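Uncharacterized protein (Bacteroides ovatus, PDB 4ID2) is of unknown function but belongs to the DUF4738 family and folds into a beta-rich, barrel-like domain. Local coordinates at residues K33-F38 / D44-V49; V74-L77 / E82-L85; L77-E82 / I142-K147; N92-V97 / M136-T141. All blocks are in the same frame, centred on the assembly; numbering follows the deposited sequence. Where two conformers were deposited one is given.

Interaction 1 of 4, residues K33-F38 / D44-V49; sequences KSETDF and DYHSLV
Three pairs of reciprocal backbone hydrogen bonds, at Ser34–Val49, Thr36–Ser47 and Phe38–Tyr45, join 33-38 to 44-49. The shortest runs from Ser47 N to Thr36 O, 2.7 Å. The backbone groups of His46 and Leu48 turn the other way, to Thr78 and His76 on strand 67-79. The segments are thus the two arms of an antiparallel beta hairpin, strands 33-40 and 43-53, and residues 34-38 pair on their far edge with a strand of the second subunit, carrying the sheet across the interface. On the face of Thr36, Phe38, Tyr45 and Ser47, Ser47 OG binds Tyr123 OH and, at 2.7 Å, a water that also reaches Ser47 O and Thr36 OG1 weakly. Phe38 CG stands between the backbone N and the carbonyl carbon (chi1 61°), which brings one ring face against Tyr45 CB, 3.8 Å from the centroid, while Ser47 CB lies at that ring's edge; Tyr45 OH finds its partner in Arg79. On the Glu35, Asp37 and His46 face, Asp37 OD1 stands 3.1 Å above the centre of the His46 ring without bonding to it. A second water instead bridges the pair, donating to Asp37 OD2 at 2.8 Å and weakly accepting from His46 NE2.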
loop_
_atom_site.group_PDB
_atom_site.type_symbol
_atom_site.label_atom_id
_atom_site.label_comp_id
_atom_site.label_asym_id
_atom_site.label_seq_id
_atom_site.Cartn_x
_atom_site.Cartn_y
_atom_site.Cartn_z
ATOM N N LYS A 33 -17.907 20.307 -4.761
ATOM C CA LYS A 33 -19.070 20.161 -3.894
ATOM C C LYS A 33 -19.872 18.917 -4.293
ATOM O O LYS A 33 -19.946 18.609 -5.481
ATOM C CB LYS A 33 -19.922 21.430 -4.034
ATOM C CG LYS A 33 -21.120 21.563 -3.115
ATOM C CD LYS A 33 -21.757 22.940 -3.336
ATOM C CE LYS A 33 -23.115 23.124 -2.695
ATOM N NZ LYS A 33 -23.020 23.573 -1.279
ATOM N N SER A 34 -20.457 18.204 -3.321
ATOM C CA SER A 34 -21.316 17.054 -3.626
ATOM C C SER A 34 -22.248 16.751 -2.464
ATOM O O SER A 34 -21.919 17.024 -1.312
ATOM C CB SER A 34 -20.510 15.813 -3.997
ATOM O OG SER A 34 -19.666 15.390 -2.945
ATOM N N GLU A 35 -23.431 16.234 -2.799
ATOM C CA GLU A 35 -24.500 15.882 -1.866
ATOM C C GLU A 35 -24.759 14.386 -2.030
ATOM O O GLU A 35 -24.967 13.945 -3.155
ATOM C CB GLU A 35 -25.756 16.745 -2.170
ATOM C CG GLU A 35 -27.096 16.242 -1.647
ATOM C CD GLU A 35 -27.362 16.318 -0.156
ATOM O OE1 GLU A 35 -26.413 16.579 0.616
ATOM O OE2 GLU A 35 -28.531 16.109 0.242
ATOM N N THR A 36 -24.734 13.613 -0.932
ATOM C CA THR A 36 -24.946 12.165 -0.970
ATOM C C THR A 36 -26.084 11.755 -0.047
ATOM O O THR A 36 -26.105 12.156 1.115
ATOM C CB THR A 36 -23.662 11.414 -0.582
ATOM O OG1 THR A 36 -22.587 11.907 -1.375
ATOM C CG2 THR A 36 -23.778 9.911 -0.791
ATOM N N ASP A 37 -26.999 10.935 -0.560
ATOM C CA ASP A 37 -28.123 10.393 0.188
ATOM C C ASP A 37 -27.911 8.897 0.362
ATOM O O ASP A 37 -27.615 8.198 -0.612
ATOM C CB ASP A 37 -29.453 10.672 -0.535
ATOM C CG ASP A 37 -29.853 12.135 -0.593
ATOM O OD1 ASP A 37 -29.252 12.947 0.143
ATOM O OD2 ASP A 37 -30.765 12.469 -1.377
ATOM N N PHE A 38 -28.036 8.412 1.602
ATOM C CA PHE A 38 -27.865 6.999 1.914
ATOM C C PHE A 38 -28.633 6.640 3.178
ATOM O O PHE A 38 -29.080 7.530 3.907
ATOM C CB PHE A 38 -26.375 6.671 2.085
ATOM C CG PHE A 38 -25.713 7.429 3.210
ATOM C CD1 PHE A 38 -25.693 6.914 4.499
ATOM C CD2 PHE A 38 -25.125 8.665 2.987
ATOM C CE1 PHE A 38 -25.108 7.625 5.537
ATOM C CE2 PHE A 38 -24.550 9.378 4.028
ATOM C CZ PHE A 38 -24.539 8.854 5.295
ATOM N N ASP A 44 -32.728 7.458 6.912
ATOM C CA ASP A 44 -32.224 8.222 5.763
ATOM C C ASP A 44 -31.313 9.377 6.189
ATOM O O ASP A 44 -31.713 10.189 7.030
ATOM C CB ASP A 44 -33.403 8.804 4.962
ATOM C CG ASP A 44 -34.321 7.773 4.336
ATOM O OD1 ASP A 44 -33.806 6.790 3.760
ATOM O OD2 ASP A 44 -35.555 7.975 4.376
ATOM N N TYR A 45 -30.110 9.471 5.588
ATOM C CA TYR A 45 -29.137 10.542 5.851
ATOM C C TYR A 45 -28.886 11.360 4.604
ATOM O O TYR A 45 -28.929 10.809 3.512
ATOM C CB TYR A 45 -27.785 9.968 6.313
ATOM C CG TYR A 45 -27.800 9.397 7.709
ATOM C CD1 TYR A 45 -28.448 8.202 7.984
ATOM C CD2 TYR A 45 -27.117 10.022 8.746
ATOM C CE1 TYR A 45 -28.483 7.679 9.271
ATOM C CE2 TYR A 45 -27.123 9.492 10.033
ATOM C CZ TYR A 45 -27.764 8.291 10.279
ATOM O OH TYR A 45 -27.804 7.768 11.550
ATOM N N HIS A 46 -28.568 12.648 4.769
ATOM C CA HIS A 46 -28.171 13.563 3.691
ATOM C C HIS A 46 -26.796 14.081 4.059
ATOM O O HIS A 46 -26.623 14.544 5.182
ATOM C CB HIS A 46 -29.171 14.724 3.524
ATOM C CG HIS A 46 -30.414 14.375 2.769
ATOM N ND1 HIS A 46 -31.145 13.237 3.063
ATOM C CD2 HIS A 46 -31.063 15.075 1.811
ATOM C CE1 HIS A 46 -32.184 13.253 2.241
ATOM N NE2 HIS A 46 -32.168 14.332 1.458
ATOM N N SER A 47 -25.808 13.960 3.166
ATOM C CA SER A 47 -24.443 14.390 3.450
ATOM C C SER A 47 -23.990 15.400 2.428
ATOM O O SER A 47 -23.873 15.052 1.258
ATOM C CB SER A 47 -23.510 13.185 3.446
ATOM O OG SER A 47 -22.162 13.564 3.660
ATOM N N LEU A 48 -23.734 16.642 2.847
ATOM C CA LEU A 48 -23.247 17.689 1.952
ATOM C C LEU A 48 -21.790 17.952 2.288
ATOM O O LEU A 48 -21.480 18.182 3.461
ATOM C CB LEU A 48 -24.093 18.967 2.102
ATOM C CG LEU A 48 -23.662 20.174 1.246
ATOM C CD1 LEU A 48 -23.892 19.919 -0.240
ATOM C CD2 LEU A 48 -24.393 21.439 1.680
ATOM N N VAL A 49 -20.902 17.901 1.276
ATOM C CA VAL A 49 -19.479 18.169 1.460
ATOM C C VAL A 49 -19.085 19.301 0.520
ATOM O O VAL A 49 -19.434 19.260 -0.653
ATOM C CB VAL A 49 -18.597 16.920 1.252
ATOM C CG1 VAL A 49 -17.141 17.254 1.539
ATOM C CG2 VAL A 49 -19.046 15.786 2.163
HETATM O O HOH W 1 -21.037 13.499 1.189
HETATM O O HOH W 2 -32.048 14.964 -1.235
#

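Interaction 2 of 4, residues V74-L77 / E82-L85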
loop_
_atom_site.group_PDB
_atom_site.type_symbol
_atom_site.label_atom_id
_atom_site.label_comp_id
_atom_site.label_asym_id
_atom_site.label_seq_id
_atom_site.Cartn_x
_atom_site.Cartn_y
_atom_site.Cartn_z
ATOM N N VAL A 74 -16.113 21.588 4.463
ATOM C CA VAL A 74 -17.253 21.594 5.375
ATOM C C VAL A 74 -18.055 20.324 5.105
ATOM O O VAL A 74 -18.511 20.137 3.983
ATOM C CB VAL A 74 -18.122 22.864 5.231
ATOM C CG1 VAL A 74 -19.349 22.796 6.149
ATOM C CG2 VAL A 74 -17.305 24.123 5.525
ATOM N N LEU A 75 -18.219 19.462 6.118
ATOM C CA LEU A 75 -19.014 18.242 6.023
ATOM C C LEU A 75 -20.266 18.459 6.866
ATOM O O LEU A 75 -20.154 18.607 8.075
ATOM C CB LEU A 75 -18.195 17.015 6.490
ATOM C CG LEU A 75 -18.948 15.709 6.851
ATOM C CD1 LEU A 75 -19.912 15.267 5.781
ATOM C CD2 LEU A 75 -17.967 14.563 7.074
ATOM N N HIS A 76 -21.446 18.560 6.220
ATOM C CA HIS A 76 -22.731 18.734 6.904
ATOM C C HIS A 76 -23.564 17.458 6.737
ATOM O O HIS A 76 -24.113 17.204 5.664
ATOM C CB HIS A 76 -23.496 19.962 6.382
ATOM C CG HIS A 76 -24.619 20.404 7.279
ATOM N ND1 HIS A 76 -25.332 21.554 7.018
ATOM C CD2 HIS A 76 -25.097 19.854 8.423
ATOM C CE1 HIS A 76 -26.223 21.666 7.992
ATOM N NE2 HIS A 76 -26.113 20.671 8.867
ATOM N N LEU A 77 -23.629 16.647 7.798
ATOM C CA LEU A 77 -24.381 15.392 7.818
ATOM C C LEU A 77 -25.691 15.589 8.569
ATOM O O LEU A 77 -25.658 16.027 9.713
ATOM C CB LEU A 77 -23.536 14.299 8.500
ATOM C CG LEU A 77 -24.161 12.906 8.593
ATOM C CD1 LEU A 77 -24.481 12.360 7.210
ATOM C CD2 LEU A 77 -23.252 11.959 9.355
ATOM N N GLU A 82 -32.670 16.754 12.018
ATOM C CA GLU A 82 -31.508 16.803 12.906
ATOM C C GLU A 82 -30.198 16.882 12.161
ATOM O O GLU A 82 -30.041 16.234 11.132
ATOM C CB GLU A 82 -31.466 15.559 13.809
ATOM C CG GLU A 82 -32.661 15.425 14.737
ATOM C CD GLU A 82 -32.662 14.163 15.580
ATOM O OE1 GLU A 82 -32.245 13.097 15.073
ATOM O OE2 GLU A 82 -33.102 14.240 16.748
ATOM N N THR A 83 -29.227 17.611 12.725
ATOM C CA THR A 83 -27.876 17.699 12.176
ATOM C C THR A 83 -27.000 16.797 13.047
ATOM O O THR A 83 -26.807 17.077 14.230
ATOM C CB THR A 83 -27.408 19.155 12.104
ATOM O OG1 THR A 83 -28.111 19.822 11.054
ATOM C CG2 THR A 83 -25.895 19.282 11.913
ATOM N N VAL A 84 -26.504 15.698 12.471
ATOM C CA VAL A 84 -25.665 14.730 13.180
ATOM C C VAL A 84 -24.261 15.316 13.352
ATOM O O VAL A 84 -23.678 15.202 14.431
ATOM C CB VAL A 84 -25.652 13.369 12.435
ATOM C CG1 VAL A 84 -24.650 12.395 13.061
ATOM C CG2 VAL A 84 -27.056 12.770 12.407
ATOM N N LEU A 85 -23.738 15.956 12.302
ATOM C CA LEU A 85 -22.418 16.575 12.331
ATOM C C LEU A 85 -22.329 17.736 11.343
ATOM O O LEU A 85 -22.787 17.608 10.213
ATOM C CB LEU A 85 -21.351 15.521 11.983
ATOM C CG LEU A 85 -19.893 16.010 12.071
ATOM C CD1 LEU A 85 -19.073 15.127 12.986
ATOM C CD2 LEU A 85 -19.252 16.086 10.692
#
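The imidazole of His76 presents an edge to strand 82-89: Thr83 OG1 lies near the ring plane, 3.1 Å from His76 NE2 in a hydrogen bond whose donor may be either atom, and Leu85 O lies at the edge near His76 CD2. The ring sits beside the classic beta bulge of the hairpin 67-79/82-89, where Val84 and Leu85 both stand opposite Leu77 and the chain turns a corner at Val84. With CG anti to the backbone N (chi1 -164°), the ring swings back toward a strand from which its CB points away, and it meets the Thr83 side chain at about a right angle. Thr83 CG2 packs beside the bond, 3.4 Å from His76 NE2. Leu77 N gives a short bond to Leu85 O, 2.7 Å. On the apolar side of the hairpin, Leu77 and Val84 run side by side in the same direction, with Leu77 CD2 4.0 Å from Val84 CG1. Leu85 instead crosses Leu75 at about a right angle, CD2 against CG. Ile142 of strand 134-142 also touches Leu75 and Leu85. At the bulge itself Leu77 O accepts twice from the same face of its carbonyl plane: Leu85 N approaches nearly straight, 173° at the hydrogen, whereas Val84 N is closer, 2.9 Å, but bent to 131°.

Interaction 3 of 4, residues L77-E82 / I142-K147; sequences LTRGNE and ITADGK
Leu77 and Ile142 reach toward each other tip to tip, CD2 to CG2 at 3.9 Å, and this is the buried end of the contact. Both side chains leave the backbone toward the other segment; in Ile142, with CG1 anti to the carbonyl carbon (chi1 -61°), CG2 is left to face the leucine. Tyr45, Ile121 and Tyr123 also pack against Leu77, so this end belongs to the apolar interior between the two sheets. Toward the surface the contact thins to one polar link. Arg79 NH1 donates to Ala144 O at 2.9 Å, with the oxygen at the edge of the guanidinium and near its plane, while NH1 is tilted 22° from the carbonyl plane. What is joined here is a pair of hairpin turns: a type II' turn from Arg79 to Glu82 ends strand 67-79, and a type I turn from Thr143 to Gly146 follows strand 134-142. The arginine chain is extended through chi2, then turned at chi3 (torsion 54°), which carries the guanidinium to the other turn. Its NH2 stays with its own turn in a salt bridge to Glu82 OE1, 3.0 Å, met on the syn side but well out of the carboxylate plane, and NH1 is shared with Tyr45 OH. On the outer side of the second turn, Thr143 OG1 donates to Asp145 OD1 at 2.6 Å and accepts from Lys147 N.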
loop_
_atom_site.group_PDB
_atom_site.type_symbol
_atom_site.label_atom_id
_atom_site.label_comp_id
_atom_site.label_asym_id
_atom_site.label_seq_id
_atom_site.Cartn_x
_atom_site.Cartn_y
_atom_site.Cartn_z
ATOM N N LEU A 77 -23.629 16.647 7.798
ATOM C CA LEU A 77 -24.381 15.392 7.818
ATOM C C LEU A 77 -25.691 15.589 8.569
ATOM O O LEU A 77 -25.658 16.027 9.713
ATOM C CB LEU A 77 -23.536 14.299 8.500
ATOM C CG LEU A 77 -24.161 12.906 8.593
ATOM C CD1 LEU A 77 -24.481 12.360 7.210
ATOM C CD2 LEU A 77 -23.252 11.959 9.355
ATOM N N THR A 78 -26.836 15.249 7.947
ATOM C CA THR A 78 -28.145 15.401 8.589
ATOM C C THR A 78 -28.953 14.117 8.491
ATOM O O THR A 78 -28.721 13.311 7.603
ATOM C CB THR A 78 -28.931 16.569 7.974
ATOM O OG1 THR A 78 -29.211 16.282 6.613
ATOM C CG2 THR A 78 -28.187 17.884 8.057
ATOM N N ARG A 79 -29.893 13.931 9.427
ATOM C CA ARG A 79 -30.818 12.798 9.463
ATOM C C ARG A 79 -32.183 13.406 9.732
ATOM O O ARG A 79 -32.507 13.700 10.885
ATOM C CB ARG A 79 -30.392 11.773 10.532
ATOM C CG ARG A 79 -31.314 10.557 10.621
ATOM C CD ARG A 79 -30.989 9.616 11.769
ATOM N NE ARG A 79 -30.953 10.301 13.067
ATOM C CZ ARG A 79 -29.871 10.534 13.816
ATOM N NH1 ARG A 79 -28.670 10.120 13.421
ATOM N NH2 ARG A 79 -29.984 11.174 14.971
ATOM N N GLY A 80 -32.920 13.700 8.664
ATOM C CA GLY A 80 -34.200 14.386 8.762
ATOM C C GLY A 80 -33.961 15.838 9.138
ATOM O O GLY A 80 -33.081 16.485 8.567
ATOM N N ASN A 81 -34.682 16.342 10.141
ATOM C CA ASN A 81 -34.496 17.715 10.621
ATOM C C ASN A 81 -33.229 17.867 11.489
ATOM O O ASN A 81 -32.783 18.997 11.694
ATOM C CB ASN A 81 -35.705 18.169 11.439
ATOM C CG ASN A 81 -36.996 18.241 10.657
ATOM O OD1 ASN A 81 -37.016 18.593 9.470
ATOM N ND2 ASN A 81 -38.115 17.954 11.312
ATOM N N GLU A 82 -32.670 16.754 12.018
ATOM C CA GLU A 82 -31.508 16.803 12.906
ATOM C C GLU A 82 -30.198 16.882 12.161
ATOM O O GLU A 82 -30.041 16.234 11.132
ATOM C CB GLU A 82 -31.466 15.559 13.809
ATOM C CG GLU A 82 -32.661 15.425 14.737
ATOM C CD GLU A 82 -32.662 14.163 15.580
ATOM O OE1 GLU A 82 -32.245 13.097 15.073
ATOM O OE2 GLU A 82 -33.102 14.240 16.748
ATOM N N ILE A 142 -18.147 8.407 11.450
ATOM C CA ILE A 142 -19.115 9.172 12.243
ATOM C C ILE A 142 -20.215 8.225 12.701
ATOM O O ILE A 142 -20.813 7.543 11.866
ATOM C CB ILE A 142 -19.683 10.372 11.446
ATOM C CG1 ILE A 142 -18.560 11.342 11.047
ATOM C CG2 ILE A 142 -20.753 11.110 12.279
ATOM C CD1 ILE A 142 -18.876 12.212 9.860
ATOM N N THR A 143 -20.499 8.186 14.020
ATOM C CA THR A 143 -21.550 7.310 14.548
ATOM C C THR A 143 -22.903 7.975 14.353
ATOM O O THR A 143 -22.962 9.152 14.007
ATOM C CB THR A 143 -21.314 6.983 16.028
ATOM O OG1 THR A 143 -21.439 8.179 16.798
ATOM C CG2 THR A 143 -19.960 6.324 16.281
ATOM N N ALA A 144 -23.990 7.237 14.603
ATOM C CA ALA A 144 -25.342 7.775 14.467
ATOM C C ALA A 144 -25.601 8.940 15.444
ATOM O O ALA A 144 -26.345 9.861 15.095
ATOM C CB ALA A 144 -26.371 6.677 14.679
ATOM N N ASP A 145 -24.948 8.930 16.635
ATOM C CA ASP A 145 -25.087 10.016 17.613
ATOM C C ASP A 145 -23.979 11.105 17.442
ATOM O O ASP A 145 -23.756 11.885 18.359
ATOM C CB ASP A 145 -25.121 9.472 19.062
ATOM C CG ASP A 145 -23.830 8.870 19.576
ATOM O OD1 ASP A 145 -23.112 8.235 18.774
ATOM O OD2 ASP A 145 -23.571 8.977 20.798
ATOM N N GLY A 146 -23.343 11.179 16.271
ATOM C CA GLY A 146 -22.359 12.212 15.970
ATOM C C GLY A 146 -20.955 12.067 16.527
ATOM O O GLY A 146 -20.168 13.003 16.367
ATOM N N LYS A 147 -20.598 10.922 17.165
ATOM C CA LYS A 147 -19.228 10.745 17.672
ATOM C C LYS A 147 -18.325 10.463 16.484
ATOM O O LYS A 147 -18.586 9.533 15.725
ATOM C CB LYS A 147 -19.121 9.642 18.739
ATOM C CG LYS A 147 -19.808 10.007 20.052
ATOM C CD LYS A 147 -19.808 8.855 21.046
ATOM C CE LYS A 147 -20.388 9.260 22.378
ATOM N NZ LYS A 147 -20.495 8.105 23.308
#

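Interaction 4 of 4, residues N92-V97 / M136-T141; sequences NDFSSV and MPLSIT
Phe94 lays one face of its ring against Leu138. The methyl Leu138 CD1 sits over that face, 3.8 Å above the plane and displaced toward the rim, in a CH-pi contact that leans 23° from the ring normal. Leu138 CB follows the methyl along the ring, 4.0 Å from both Phe94 CD2 and Phe94 CE2, so the leucine covers one side of the phenyl from CG round to CE2. Ile140, two residues further along the strand, comes to the far end of the ring: its CG1 is 4.1 Å from Phe94 CE2, at a slant that is neither face nor edge, and the two side chains cross at about a right angle. The isoleucine starts out alongside the contact and turns in through its CG1 branch. Val97 adds a looser touch, its CG2 4.4 Å from Leu138 CD2. In Phe94, CG is anti to the carbonyl carbon (chi1 -55°), which sends the ring from the loop after strand 82-89 toward strand 134-142. That strand lies within the four-stranded antiparallel sheet, and Ala125 and Ile150 from its two neighbouring strands also touch Phe94, so the ring packs on the face of the sheet that carries Leu138 and Ile140, touching three strands. Within the loop, Asn92 O accepts from both Ser95 N and Ser95 OG, the latter at 3.0 Å, which ties the turn locally. Between loop and strand the contacts are all apolar, so between these segments the fit probably rests on shape and burial rather than on directed polar bonds.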
loop_
_atom_site.group_PDB
_atom_site.type_symbol
_atom_site.label_atom_id
_atom_site.label_comp_id
_atom_site.label_asym_id
_atom_site.label_seq_id
_atom_site.Cartn_x
_atom_site.Cartn_y
_atom_site.Cartn_z
ATOM N N ASN A 92 -5.117 19.637 9.365
ATOM C CA ASN A 92 -4.698 19.622 10.771
ATOM C C ASN A 92 -5.596 18.724 11.641
ATOM O O ASN A 92 -5.128 18.259 12.677
ATOM C CB ASN A 92 -4.634 21.039 11.331
ATOM C CG ASN A 92 -3.819 21.964 10.458
ATOM O OD1 ASN A 92 -4.355 22.867 9.815
ATOM N ND2 ASN A 92 -2.532 21.679 10.318
ATOM N N ASP A 93 -6.828 18.397 11.189
ATOM C CA ASP A 93 -7.704 17.439 11.889
ATOM C C ASP A 93 -7.133 16.012 11.887
ATOM O O ASP A 93 -7.635 15.170 12.626
ATOM C CB ASP A 93 -9.107 17.397 11.258
ATOM C CG ASP A 93 -9.920 18.620 11.583
ATOM O OD1 ASP A 93 -10.375 18.734 12.735
ATOM O OD2 ASP A 93 -10.069 19.479 10.698
ATOM N N PHE A 94 -6.124 15.735 11.037
ATOM C CA PHE A 94 -5.456 14.443 10.927
ATOM C C PHE A 94 -4.040 14.489 11.541
ATOM O O PHE A 94 -3.265 13.565 11.325
ATOM C CB PHE A 94 -5.384 14.038 9.439
ATOM C CG PHE A 94 -6.734 14.018 8.748
ATOM C CD1 PHE A 94 -7.256 15.168 8.172
ATOM C CD2 PHE A 94 -7.490 12.857 8.698
ATOM C CE1 PHE A 94 -8.515 15.156 7.565
ATOM C CE2 PHE A 94 -8.752 12.850 8.088
ATOM C CZ PHE A 94 -9.254 14.001 7.529
ATOM N N SER A 95 -3.714 15.535 12.332
ATOM C CA SER A 95 -2.400 15.691 12.970
ATOM C C SER A 95 -2.096 14.565 13.970
ATOM O O SER A 95 -0.922 14.272 14.200
ATOM C CB SER A 95 -2.298 17.038 13.680
ATOM O OG SER A 95 -3.264 17.167 14.712
ATOM N N SER A 96 -3.132 13.939 14.552
ATOM C CA SER A 96 -2.958 12.839 15.496
ATOM C C SER A 96 -2.513 11.531 14.815
ATOM O O SER A 96 -1.999 10.665 15.516
ATOM C CB SER A 96 -4.255 12.586 16.260
ATOM O OG SER A 96 -5.318 12.291 15.366
ATOM N N VAL A 97 -2.722 11.365 13.486
ATOM C CA VAL A 97 -2.358 10.120 12.786
ATOM C C VAL A 97 -1.464 10.347 11.525
ATOM O O VAL A 97 -1.235 9.388 10.796
ATOM C CB VAL A 97 -3.632 9.300 12.424
ATOM C CG1 VAL A 97 -4.434 8.956 13.677
ATOM C CG2 VAL A 97 -4.516 10.022 11.404
HETATM N N MSE A 136 -2.274 10.705 0.241
HETATM C CA MSE A 136 -2.299 9.802 1.376
HETATM C C MSE A 136 -3.734 9.463 1.744
HETATM O O MSE A 136 -4.489 10.359 2.085
HETATM C CB MSE A 136 -1.585 10.446 2.558
HETATM C CG MSE A 136 -1.562 9.586 3.796
HETATM SE SE MSE A 136 -0.646 10.565 5.167
HETATM C CE MSE A 136 1.198 9.761 4.795
ATOM N N PRO A 137 -4.114 8.172 1.727
ATOM C CA PRO A 137 -5.487 7.807 2.103
ATOM C C PRO A 137 -5.693 7.845 3.617
ATOM O O PRO A 137 -4.840 7.380 4.376
ATOM C CB PRO A 137 -5.632 6.386 1.545
ATOM C CG PRO A 137 -4.256 5.843 1.543
ATOM C CD PRO A 137 -3.323 6.986 1.337
ATOM N N LEU A 138 -6.801 8.455 4.054
ATOM C CA LEU A 138 -7.193 8.576 5.466
ATOM C C LEU A 138 -8.689 8.271 5.567
ATOM O O LEU A 138 -9.345 8.158 4.527
ATOM C CB LEU A 138 -6.891 10.001 5.985
ATOM C CG LEU A 138 -5.453 10.511 5.801
ATOM C CD1 LEU A 138 -5.416 12.019 5.574
ATOM C CD2 LEU A 138 -4.580 10.120 6.967
ATOM N N SER A 139 -9.248 8.161 6.780
ATOM C CA SER A 139 -10.691 7.912 6.906
ATOM C C SER A 139 -11.306 8.601 8.129
ATOM O O SER A 139 -10.613 8.837 9.116
ATOM C CB SER A 139 -10.983 6.420 6.957
ATOM O OG SER A 139 -10.269 5.809 8.011
ATOM N N ILE A 140 -12.598 8.989 8.010
ATOM C CA ILE A 140 -13.392 9.634 9.067
ATOM C C ILE A 140 -14.582 8.733 9.320
ATOM O O ILE A 140 -15.308 8.438 8.369
ATOM C CB ILE A 140 -13.871 11.060 8.660
ATOM C CG1 ILE A 140 -12.721 11.975 8.187
ATOM C CG2 ILE A 140 -14.676 11.734 9.780
ATOM C CD1 ILE A 140 -13.185 12.963 7.168
ATOM N N THR A 141 -14.796 8.295 10.563
ATOM C CA THR A 141 -15.949 7.455 10.904
ATOM C C THR A 141 -16.857 8.269 11.811
ATOM O O THR A 141 -16.381 8.792 12.815
ATOM C CB THR A 141 -15.497 6.138 11.539
ATOM O OG1 THR A 141 -14.582 5.500 10.646
ATOM C CG2 THR A 141 -16.666 5.196 11.839
#

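Interactions 1, 2 and 3 form a connected group on the same side of the chain's centre and are partly buried, each with an apolar side and a more exposed polar one, whereas interaction 4 is the buried contact nearest the chain centre, its centre about 18 to 20 Å from theirs. Interactions 1 and 2 are hairpins of one sheet, joined where Leu48 O meets His76 N, and both rely on backbone bonds. Interaction 3 shares Leu77 with interaction 2 but crosses to the other sheet through one apolar pair and one arginine hydrogen bond; Tyr45 OH of interaction 1 meets Arg79 NH1 there. Interaction 4 uses strand 134-142 of that other sheet through apolar side chains alone.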